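Local coordinates for protein methylmalonate-semialdehyde dehydrogenase (Oceanimonas doudoroffii, PDB 4ZZ7) that catalyses the NAD-dependent, acylating oxidation of methylmalonate semialdehyde and is a tetrameric enzyme of the aldehyde dehydrogenase family, at residues A55-A68 and P163-K175. Sequence-based numbering, arbitrary orientation.
Sequences AFPTWRNTPPLKRA and PMAIVCGNCFVLK. With NAD (nicotinamide-adenine-dinucleotide), chain M.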
ATOM      1  N   ALA A  55     -17.824  24.852  11.476  1.00 25.54           N
ATOM      2  CA  ALA A  55     -17.111  23.845  12.298  1.00 24.71           C
ATOM      3  C   ALA A  55     -15.867  23.220  11.628  1.00 24.54           C
ATOM      4  O   ALA A  55     -14.989  22.684  12.321  1.00 24.96           O
ATOM      5  CB  ALA A  55     -18.072  22.739  12.725  1.00 24.81           C
ATOM      6  N   PHE A  56     -15.811  23.288  10.294  1.00 23.33           N
ATOM      7  CA  PHE A  56     -14.755  22.676   9.482  1.00 21.98           C
ATOM      8  C   PHE A  56     -13.304  23.043   9.822  1.00 22.41           C
ATOM      9  O   PHE A  56     -12.515  22.137   9.995  1.00 24.37           O
ATOM     10  CB  PHE A  56     -15.020  22.927   7.988  1.00 21.99           C
ATOM     11  CG  PHE A  56     -13.929  22.417   7.079  1.00 21.47           C
ATOM     12  CD1 PHE A  56     -13.647  21.075   7.007  1.00 21.45           C
ATOM     13  CD2 PHE A  56     -13.188  23.286   6.305  1.00 21.26           C
ATOM     14  CE1 PHE A  56     -12.639  20.608   6.195  1.00 21.32           C
ATOM     15  CE2 PHE A  56     -12.191  22.822   5.483  1.00 20.59           C
ATOM     16  CZ  PHE A  56     -11.916  21.482   5.428  1.00 21.01           C
ATOM     17  N   PRO A  57     -12.938  24.347   9.907  1.00 21.46           N
ATOM     18  CA  PRO A  57     -11.534  24.708  10.143  1.00 20.66           C
ATOM     19  C   PRO A  57     -10.858  24.001  11.315  1.00 19.84           C
ATOM     20  O   PRO A  57      -9.752  23.462  11.169  1.00 19.75           O
ATOM     21  CB  PRO A  57     -11.600  26.207  10.413  1.00 20.72           C
ATOM     22  CG  PRO A  57     -12.767  26.657   9.629  1.00 21.11           C
ATOM     23  CD  PRO A  57     -13.766  25.549   9.720  1.00 21.35           C
ATOM     24  N   THR A  58     -11.513  23.988  12.462  1.00 19.13           N
ATOM     25  CA  THR A  58     -10.909  23.339  13.622  1.00 19.26           C
ATOM     26  C   THR A  58     -10.937  21.832  13.430  1.00 19.23           C
ATOM     27  O   THR A  58      -9.962  21.155  13.768  1.00 20.53           O
ATOM     28  CB  THR A  58     -11.533  23.760  14.969  1.00 18.24           C
ATOM     29  OG1 THR A  58     -12.949  23.575  14.929  1.00 19.32           O
ATOM     30  CG2 THR A  58     -11.237  25.207  15.233  1.00 17.71           C
ATOM     31  N   TRP A  59     -12.005  21.310  12.832  1.00 18.42           N
ATOM     32  CA  TRP A  59     -12.133  19.860  12.647  1.00 18.09           C
ATOM     33  C   TRP A  59     -11.091  19.306  11.646  1.00 18.09           C
ATOM     34  O   TRP A  59     -10.479  18.255  11.865  1.00 17.71           O
ATOM     35  CB  TRP A  59     -13.571  19.496  12.257  1.00 17.54           C
ATOM     36  CG  TRP A  59     -13.819  18.016  12.200  1.00 17.10           C
ATOM     37  CD1 TRP A  59     -14.091  17.273  11.083  1.00 16.44           C
ATOM     38  CD2 TRP A  59     -13.776  17.095  13.294  1.00 16.78           C
ATOM     39  NE1 TRP A  59     -14.234  15.960  11.413  1.00 15.99           N
ATOM     40  CE2 TRP A  59     -14.046  15.813  12.763  1.00 16.47           C
ATOM     41  CE3 TRP A  59     -13.533  17.225  14.670  1.00 16.51           C
ATOM     42  CZ2 TRP A  59     -14.093  14.661  13.567  1.00 16.52           C
ATOM     43  CZ3 TRP A  59     -13.578  16.087  15.465  1.00 16.53           C
ATOM     44  CH2 TRP A  59     -13.870  14.822  14.911  1.00 16.63           C
ATOM     45  N   ARG A  60     -10.869  20.049  10.582  1.00 18.91           N
ATOM     46  CA  ARG A  60      -9.791  19.782   9.632  1.00 20.65           C
ATOM     47  C   ARG A  60      -8.454  19.615  10.327  1.00 19.83           C
ATOM     48  O   ARG A  60      -7.701  18.722  10.000  1.00 19.56           O
ATOM     49  CB  ARG A  60      -9.688  20.941   8.615  1.00 22.90           C
ATOM     50  CG  ARG A  60      -8.566  20.853   7.583  1.00 24.38           C
ATOM     51  CD  ARG A  60      -8.293  22.190   6.889  1.00 26.41           C
ATOM     52  NE  ARG A  60      -6.841  22.454   6.822  1.00 27.86           N
ATOM     53  CZ  ARG A  60      -6.041  22.215   5.770  1.00 28.62           C
ATOM     54  NH1 ARG A  60      -6.484  21.695   4.608  1.00 28.47           N
ATOM     55  NH2 ARG A  60      -4.755  22.494   5.885  1.00 28.96           N
ATOM     56  N   ASN A  61      -8.146  20.486  11.267  1.00 19.98           N
ATOM     57  CA  ASN A  61      -6.828  20.456  11.899  1.00 20.39           C
ATOM     58  C   ASN A  61      -6.783  19.555  13.122  1.00 19.12           C
ATOM     59  O   ASN A  61      -5.724  19.416  13.747  1.00 17.73           O
ATOM     60  CB  ASN A  61      -6.335  21.875  12.249  1.00 21.65           C
ATOM     61  CG  ASN A  61      -5.831  22.665  11.036  1.00 23.11           C
ATOM     62  OD1 ASN A  61      -5.533  22.151   9.939  1.00 24.36           O
ATOM     63  ND2 ASN A  61      -5.723  23.948  11.243  1.00 25.39           N
ATOM     64  N   THR A  62      -7.915  18.942  13.461  1.00 18.87           N
ATOM     65  CA  THR A  62      -7.935  17.917  14.507  1.00 19.39           C
ATOM     66  C   THR A  62      -7.171  16.666  14.043  1.00 19.82           C
ATOM     67  O   THR A  62      -7.338  16.218  12.900  1.00 19.84           O
ATOM     68  CB  THR A  62      -9.359  17.518  14.923  1.00 19.21           C
ATOM     69  OG1 THR A  62     -10.053  18.664  15.396  1.00 18.63           O
ATOM     70  CG2 THR A  62      -9.333  16.537  16.068  1.00 19.57           C
ATOM     71  N   PRO A  63      -6.325  16.106  14.926  1.00 19.50           N
ATOM     72  CA  PRO A  63      -5.616  14.895  14.534  1.00 19.39           C
ATOM     73  C   PRO A  63      -6.548  13.713  14.251  1.00 18.89           C
ATOM     74  O   PRO A  63      -7.527  13.512  14.970  1.00 18.30           O
ATOM     75  CB  PRO A  63      -4.723  14.609  15.747  1.00 19.55           C
ATOM     76  CG  PRO A  63      -4.452  15.955  16.314  1.00 19.50           C
ATOM     77  CD  PRO A  63      -5.760  16.684  16.158  1.00 19.35           C
ATOM     78  N   PRO A  64      -6.244  12.938  13.204  1.00 18.73           N
ATOM     79  CA  PRO A  64      -6.946  11.703  12.873  1.00 18.84           C
ATOM     80  C   PRO A  64      -7.177  10.786  14.074  1.00 18.97           C
ATOM     81  O   PRO A  64      -8.194  10.129  14.159  1.00 18.55           O
ATOM     82  CB  PRO A  64      -5.984  11.008  11.912  1.00 18.89           C
ATOM     83  CG  PRO A  64      -5.241  12.102  11.274  1.00 19.13           C
ATOM     84  CD  PRO A  64      -5.140  13.205  12.274  1.00 18.74           C
ATOM     85  N   LEU A  65      -6.212  10.698  14.968  1.00 20.15           N
ATOM     86  CA  LEU A  65      -6.386   9.852  16.145  1.00 21.51           C
ATOM     87  C   LEU A  65      -7.578  10.309  16.956  1.00 23.15           C
ATOM     88  O   LEU A  65      -8.453   9.516  17.293  1.00 24.80           O
ATOM     89  CB  LEU A  65      -5.145   9.838  17.027  1.00 20.78           C
ATOM     90  CG  LEU A  65      -4.232   8.660  16.690  1.00 20.98           C
ATOM     91  CD1 LEU A  65      -2.791   8.873  17.161  1.00 20.42           C
ATOM     92  CD2 LEU A  65      -4.853   7.404  17.291  1.00 21.73           C
ATOM     93  N   LYS A  66      -7.612  11.605  17.231  1.00 23.78           N
ATOM     94  CA  LYS A  66      -8.681  12.202  18.002  1.00 23.17           C
ATOM     95  C   LYS A  66     -10.024  12.128  17.255  1.00 21.54           C
ATOM     96  O   LYS A  66     -11.063  11.852  17.857  1.00 21.36           O
ATOM     97  CB  LYS A  66      -8.311  13.646  18.376  1.00 24.24           C
ATOM     98  CG  LYS A  66      -9.238  14.250  19.419  1.00 26.19           C
ATOM     99  CD  LYS A  66      -8.980  15.714  19.721  1.00 27.55           C
ATOM    100  CE  LYS A  66     -10.028  16.196  20.711  1.00 29.02           C
ATOM    101  NZ  LYS A  66      -9.841  17.622  21.035  1.00 31.29           N
ATOM    102  N   ARG A  67     -10.011  12.370  15.954  1.00 20.18           N
ATOM    103  CA  ARG A  67     -11.243  12.225  15.176  1.00 19.89           C
ATOM    104  C   ARG A  67     -11.763  10.790  15.236  1.00 19.99           C
ATOM    105  O   ARG A  67     -12.963  10.582  15.306  1.00 20.46           O
ATOM    106  CB  ARG A  67     -11.049  12.614  13.708  1.00 19.41           C
ATOM    107  CG  ARG A  67     -10.585  14.030  13.507  1.00 19.66           C
ATOM    108  CD  ARG A  67     -10.894  14.520  12.109  1.00 19.75           C
ATOM    109  NE  ARG A  67     -10.108  13.855  11.071  1.00 19.14           N
ATOM    110  CZ  ARG A  67      -9.085  14.389  10.420  1.00 18.57           C
ATOM    111  NH1 ARG A  67      -8.653  15.608  10.693  1.00 19.05           N
ATOM    112  NH2 ARG A  67      -8.478  13.687   9.486  1.00 18.71           N
ATOM    113  N   ALA A  68     -10.857   9.813  15.184  1.00 20.05           N
ATOM    114  CA  ALA A  68     -11.238   8.407  15.123  1.00 20.57           C
ATOM    115  C   ALA A  68     -11.847   7.925  16.428  1.00 21.07           C
ATOM    116  O   ALA A  68     -12.758   7.091  16.417  1.00 20.69           O
ATOM    117  CB  ALA A  68     -10.050   7.550  14.760  1.00 21.11           C
ATOM    118  N   PRO A 163     -19.502   8.412   8.614  1.00 16.18           N
ATOM    119  CA  PRO A 163     -18.380   8.005   9.454  1.00 15.81           C
ATOM    120  C   PRO A 163     -17.055   8.313   8.762  1.00 15.26           C
ATOM    121  O   PRO A 163     -16.248   9.049   9.301  1.00 14.15           O
ATOM    122  CB  PRO A 163     -18.604   6.501   9.633  1.00 15.70           C
ATOM    123  CG  PRO A 163     -20.073   6.361   9.555  1.00 16.25           C
ATOM    124  CD  PRO A 163     -20.494   7.334   8.485  1.00 16.42           C
ATOM    125  N   MET A 164     -16.882   7.815   7.545  1.00 15.66           N
ATOM    126  CA  MET A 164     -15.586   7.919   6.866  1.00 15.79           C
ATOM    127  C   MET A 164     -15.313   9.364   6.471  1.00 15.76           C
ATOM    128  O   MET A 164     -14.179   9.830   6.586  1.00 16.78           O
ATOM    129  CB  MET A 164     -15.510   7.014   5.625  1.00 15.68           C
ATOM    130  CG  MET A 164     -14.182   7.105   4.858  1.00 15.50           C
ATOM    131  SD  MET A 164     -12.731   6.644   5.825  1.00 15.44           S
ATOM    132  CE  MET A 164     -12.993   4.882   5.897  1.00 15.91           C
ATOM    133  N   ALA A 165     -16.341  10.069   6.010  1.00 14.89           N
ATOM    134  CA  ALA A 165     -16.175  11.449   5.591  1.00 14.04           C
ATOM    135  C   ALA A 165     -15.720  12.307   6.766  1.00 13.67           C
ATOM    136  O   ALA A 165     -14.794  13.119   6.631  1.00 13.27           O
ATOM    137  CB  ALA A 165     -17.468  11.972   5.002  1.00 14.15           C
ATOM    138  N   ILE A 166     -16.354  12.105   7.920  1.00 13.51           N
ATOM    139  CA  ILE A 166     -16.073  12.916   9.104  1.00 13.44           C
ATOM    140  C   ILE A 166     -14.664  12.620   9.605  1.00 13.99           C
ATOM    141  O   ILE A 166     -13.854  13.516   9.800  1.00 13.91           O
ATOM    142  CB  ILE A 166     -17.111  12.687  10.212  1.00 12.96           C
ATOM    143  CG1 ILE A 166     -18.414  13.396   9.829  1.00 13.05           C
ATOM    144  CG2 ILE A 166     -16.621  13.221  11.544  1.00 12.68           C
ATOM    145  CD1 ILE A 166     -19.628  12.962  10.618  1.00 13.15           C
ATOM    146  N   VAL A 167     -14.356  11.348   9.771  1.00 14.73           N
ATOM    147  CA  VAL A 167     -13.058  10.962  10.291  1.00 14.80           C
ATOM    148  C   VAL A 167     -11.940  11.429   9.352  1.00 15.43           C
ATOM    149  O   VAL A 167     -10.827  11.675   9.809  1.00 16.03           O
ATOM    150  CB  VAL A 167     -13.003   9.441  10.555  1.00 14.79           C
ATOM    151  CG1 VAL A 167     -12.498   8.658   9.336  1.00 14.94           C
ATOM    152  CG2 VAL A 167     -12.152   9.153  11.766  1.00 15.10           C
ATOM    153  N   CYS A 168     -12.238  11.558   8.052  1.00 15.51           N
ATOM    154  CA  CYS A 168     -11.308  12.170   7.087  1.00 15.80           C
ATOM    155  C   CYS A 168     -11.088  13.739   7.164  1.00 16.97           C
ATOM    156  O   CYS A 168     -10.365  14.338   6.320  1.00 17.04           O
ATOM    157  CB  CYS A 168     -11.729  11.771   5.684  1.00 15.39           C
ATOM    158  SG  CYS A 168     -11.349  10.049   5.338  1.00 15.01           S
ATOM    159  N   GLY A 169     -11.708  14.389   8.159  1.00 16.88           N
ATOM    160  CA  GLY A 169     -11.532  15.809   8.408  1.00 15.89           C
ATOM    161  C   GLY A 169     -12.613  16.700   7.829  1.00 15.81           C
ATOM    162  O   GLY A 169     -12.449  17.912   7.842  1.00 15.58           O
ATOM    163  N   ASN A 170     -13.717  16.130   7.336  1.00 15.79           N
ATOM    164  CA  ASN A 170     -14.802  16.929   6.743  1.00 16.14           C
ATOM    165  C   ASN A 170     -15.946  17.228   7.717  1.00 17.08           C
ATOM    166  O   ASN A 170     -16.065  16.636   8.789  1.00 17.92           O
ATOM    167  CB  ASN A 170     -15.408  16.189   5.556  1.00 15.79           C
ATOM    168  CG  ASN A 170     -14.409  15.894   4.477  1.00 15.60           C
ATOM    169  OD1 ASN A 170     -13.878  16.809   3.858  1.00 15.63           O
ATOM    170  ND2 ASN A 170     -14.157  14.611   4.224  1.00 15.60           N
ATOM    171  N   CYS A 171     -16.822  18.129   7.318  1.00 17.30           N
ATOM    172  CA  CYS A 171     -18.125  18.225   7.941  1.00 17.97           C
ATOM    173  C   CYS A 171     -19.152  17.711   6.952  1.00 17.54           C
ATOM    174  O   CYS A 171     -18.898  17.708   5.761  1.00 18.50           O
ATOM    175  CB  CYS A 171     -18.405  19.663   8.338  1.00 19.09           C
ATOM    176  SG  CYS A 171     -17.239  20.280   9.582  1.00 20.23           S
ATOM    177  N   PHE A 172     -20.308  17.287   7.445  1.00 17.20           N
ATOM    178  CA  PHE A 172     -21.254  16.504   6.653  1.00 16.92           C
ATOM    179  C   PHE A 172     -22.639  17.061   6.792  1.00 18.17           C
ATOM    180  O   PHE A 172     -23.049  17.403   7.912  1.00 18.37           O
ATOM    181  CB  PHE A 172     -21.302  15.057   7.158  1.00 16.16           C
ATOM    182  CG  PHE A 172     -21.760  14.091   6.139  1.00 14.81           C
ATOM    183  CD1 PHE A 172     -23.080  13.813   5.988  1.00 14.65           C
ATOM    184  CD2 PHE A 172     -20.844  13.485   5.306  1.00 14.55           C
ATOM    185  CE1 PHE A 172     -23.489  12.922   5.008  1.00 14.90           C
ATOM    186  CE2 PHE A 172     -21.234  12.598   4.337  1.00 14.29           C
ATOM    187  CZ  PHE A 172     -22.560  12.312   4.183  1.00 14.47           C
ATOM    188  N   VAL A 173     -23.369  17.102   5.673  1.00 19.16           N
ATOM    189  CA  VAL A 173     -24.815  17.374   5.680  1.00 19.08           C
ATOM    190  C   VAL A 173     -25.518  16.232   4.982  1.00 19.21           C
ATOM    191  O   VAL A 173     -25.250  15.968   3.802  1.00 18.26           O
ATOM    192  CB  VAL A 173     -25.152  18.671   4.958  1.00 19.32           C
ATOM    193  CG1 VAL A 173     -26.651  18.941   5.018  1.00 19.25           C
ATOM    194  CG2 VAL A 173     -24.364  19.818   5.580  1.00 19.61           C
ATOM    195  N   LEU A 174     -26.410  15.574   5.731  1.00 19.42           N
ATOM    196  CA  LEU A 174     -27.083  14.357   5.295  1.00 19.72           C
ATOM    197  C   LEU A 174     -28.568  14.611   5.007  1.00 20.46           C
ATOM    198  O   LEU A 174     -29.304  15.109   5.863  1.00 21.39           O
ATOM    199  CB  LEU A 174     -26.937  13.263   6.355  1.00 19.17           C
ATOM    200  CG  LEU A 174     -27.663  11.959   6.030  1.00 18.98           C
ATOM    201  CD1 LEU A 174     -26.970  11.262   4.874  1.00 18.70           C
ATOM    202  CD2 LEU A 174     -27.743  11.072   7.258  1.00 18.78           C
ATOM    203  N   LYS A 175     -28.996  14.218   3.809  1.00 20.59           N
ATOM    204  CA  LYS A 175     -30.387  14.297   3.374  1.00 19.90           C
ATOM    205  C   LYS A 175     -30.932  12.871   3.129  1.00 20.12           C
ATOM    206  O   LYS A 175     -30.782  12.305   2.047  1.00 19.06           O
ATOM    207  CB  LYS A 175     -30.446  15.171   2.138  1.00 19.40           C
ATOM    208  CG  LYS A 175     -31.762  15.889   1.920  1.00 19.69           C
ATOM    209  CD  LYS A 175     -32.672  15.140   0.956  1.00 19.91           C
ATOM    210  CE  LYS A 175     -33.676  14.323   1.712  1.00 20.03           C
ATOM    211  NZ  LYS A 175     -34.257  13.292   0.837  1.00 20.34           N
TER
HETATM  212  PA  NAD M 501     -34.495   7.361  -5.040  1.00 47.36           P
HETATM  213  O1A NAD M 501     -35.909   7.934  -5.093  1.00 46.29           O
HETATM  214  O2A NAD M 501     -33.713   7.049  -6.304  1.00 43.25           O
HETATM  215  O5B NAD M 501     -33.558   8.398  -4.214  1.00 46.00           O
HETATM  216  C5B NAD M 501     -33.408   8.377  -2.787  1.00 41.94           C
HETATM  217  C4B NAD M 501     -32.983   9.742  -2.246  1.00 38.73           C
HETATM  218  O4B NAD M 501     -32.989  10.722  -3.287  1.00 36.88           O
HETATM  219  C3B NAD M 501     -33.905  10.285  -1.158  1.00 37.46           C
HETATM  220  O3B NAD M 501     -33.089  10.847  -0.127  1.00 34.93           O
HETATM  221  C2B NAD M 501     -34.795  11.305  -1.865  1.00 37.53           C
HETATM  222  O2B NAD M 501     -35.182  12.480  -1.147  1.00 37.76           O
HETATM  223  C1B NAD M 501     -33.953  11.753  -3.045  1.00 37.65           C
HETATM  224  N9A NAD M 501     -34.769  12.022  -4.267  1.00 39.19           N
HETATM  225  C8A NAD M 501     -35.836  11.292  -4.706  1.00 38.74           C
HETATM  226  N7A NAD M 501     -36.323  11.807  -5.854  1.00 38.34           N
HETATM  227  C5A NAD M 501     -35.573  12.890  -6.175  1.00 37.80           C
HETATM  228  C6A NAD M 501     -35.566  13.901  -7.274  1.00 36.51           C
HETATM  229  N6A NAD M 501     -36.482  13.825  -8.262  1.00 35.98           N
HETATM  230  N1A NAD M 501     -34.615  14.874  -7.245  1.00 35.24           N
HETATM  231  C2A NAD M 501     -33.691  14.949  -6.239  1.00 34.01           C
HETATM  232  N3A NAD M 501     -33.626  14.073  -5.215  1.00 32.17           N
HETATM  233  C4A NAD M 501     -34.532  13.042  -5.125  1.00 37.52           C
HETATM  234  O3  NAD M 501     -34.501   6.013  -4.107  1.00 50.37           O
HETATM  235  PN  NAD M 501     -35.658   5.449  -3.092  1.00 49.99           P
HETATM  236  O1N NAD M 501     -35.757   6.314  -1.831  1.00 48.95           O
HETATM  237  O2N NAD M 501     -36.944   5.026  -3.814  1.00 46.90           O
HETATM  238  O5D NAD M 501     -34.854   4.106  -2.735  1.00 51.33           O
HETATM  239  C5D NAD M 501     -34.852   2.999  -3.652  1.00 57.61           C
HETATM  240  C4D NAD M 501     -33.638   2.928  -4.601  1.00 61.76           C
HETATM  241  O4D NAD M 501     -32.362   2.720  -3.953  1.00 65.76           O
HETATM  242  C3D NAD M 501     -33.786   1.746  -5.576  1.00 63.77           C
HETATM  243  O3D NAD M 501     -34.164   2.204  -6.878  1.00 57.82           O
HETATM  244  C2D NAD M 501     -32.437   1.011  -5.595  1.00 66.08           C
HETATM  245  O2D NAD M 501     -31.997   0.726  -6.927  1.00 63.54           O
HETATM  246  C1D NAD M 501     -31.527   1.977  -4.858  1.00 65.85           C
HETATM  247  N1N NAD M 501     -30.399   1.370  -4.158  1.00 68.43           N
HETATM  248  C2N NAD M 501     -29.209   1.422  -4.772  1.00 71.75           C
HETATM  249  C3N NAD M 501     -28.078   0.881  -4.169  1.00 73.58           C
HETATM  250  C7N NAD M 501     -26.719   0.880  -4.828  1.00 78.12           C
HETATM  251  O7N NAD M 501     -26.504   0.435  -5.961  1.00 74.25           O
HETATM  252  N7N NAD M 501     -25.723   1.350  -4.097  1.00 79.79           N
HETATM  253  C4N NAD M 501     -28.196   0.319  -2.903  1.00 68.67           C
HETATM  254  C5N NAD M 501     -29.432   0.278  -2.271  1.00 67.21           C
HETATM  255  C6N NAD M 501     -30.535   0.823  -2.932  1.00 70.12           C
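Trp59 sets its indole obliquely against Ile166, CZ2 3.5 Å from the CG2 methyl, while its NE1 gives a hydrogen bond of 3.0 Å to Ile166 O. That oxygen also takes Gly169 N, which arrives from the opposite face of the carbonyl plane. CG of Trp59 stands anti to the backbone N (chi1 -174°), which sets the indole against the last turn of helix 156-167, and Arg67 CD packs over one face of the indole, near the rim. The Arg67 guanidinium turns its edge to Val167 O: NE binds it at 2.6 Å, nearly in the guanidinium plane, with a weaker bond from NH2. Gly169 N lies over one face of this group and Pro64 CA over the other. A leucine in place of Arg67 would probably leave Val167 O, at the C-terminal end of helix 156-167, without these donors. Phe56 brings its ring edge to Gly169 O, CE1 at 3.2 Å, and its CB rests 3.8 Å from Cys171 SG. Gly169, with positive phi (98°), closes helix 156-167 in a Schellman motif before strand 171-175, which ends at Lys175 beside NAD, a helix-to-strand turn of the Rossmann-like NAD-binding domain.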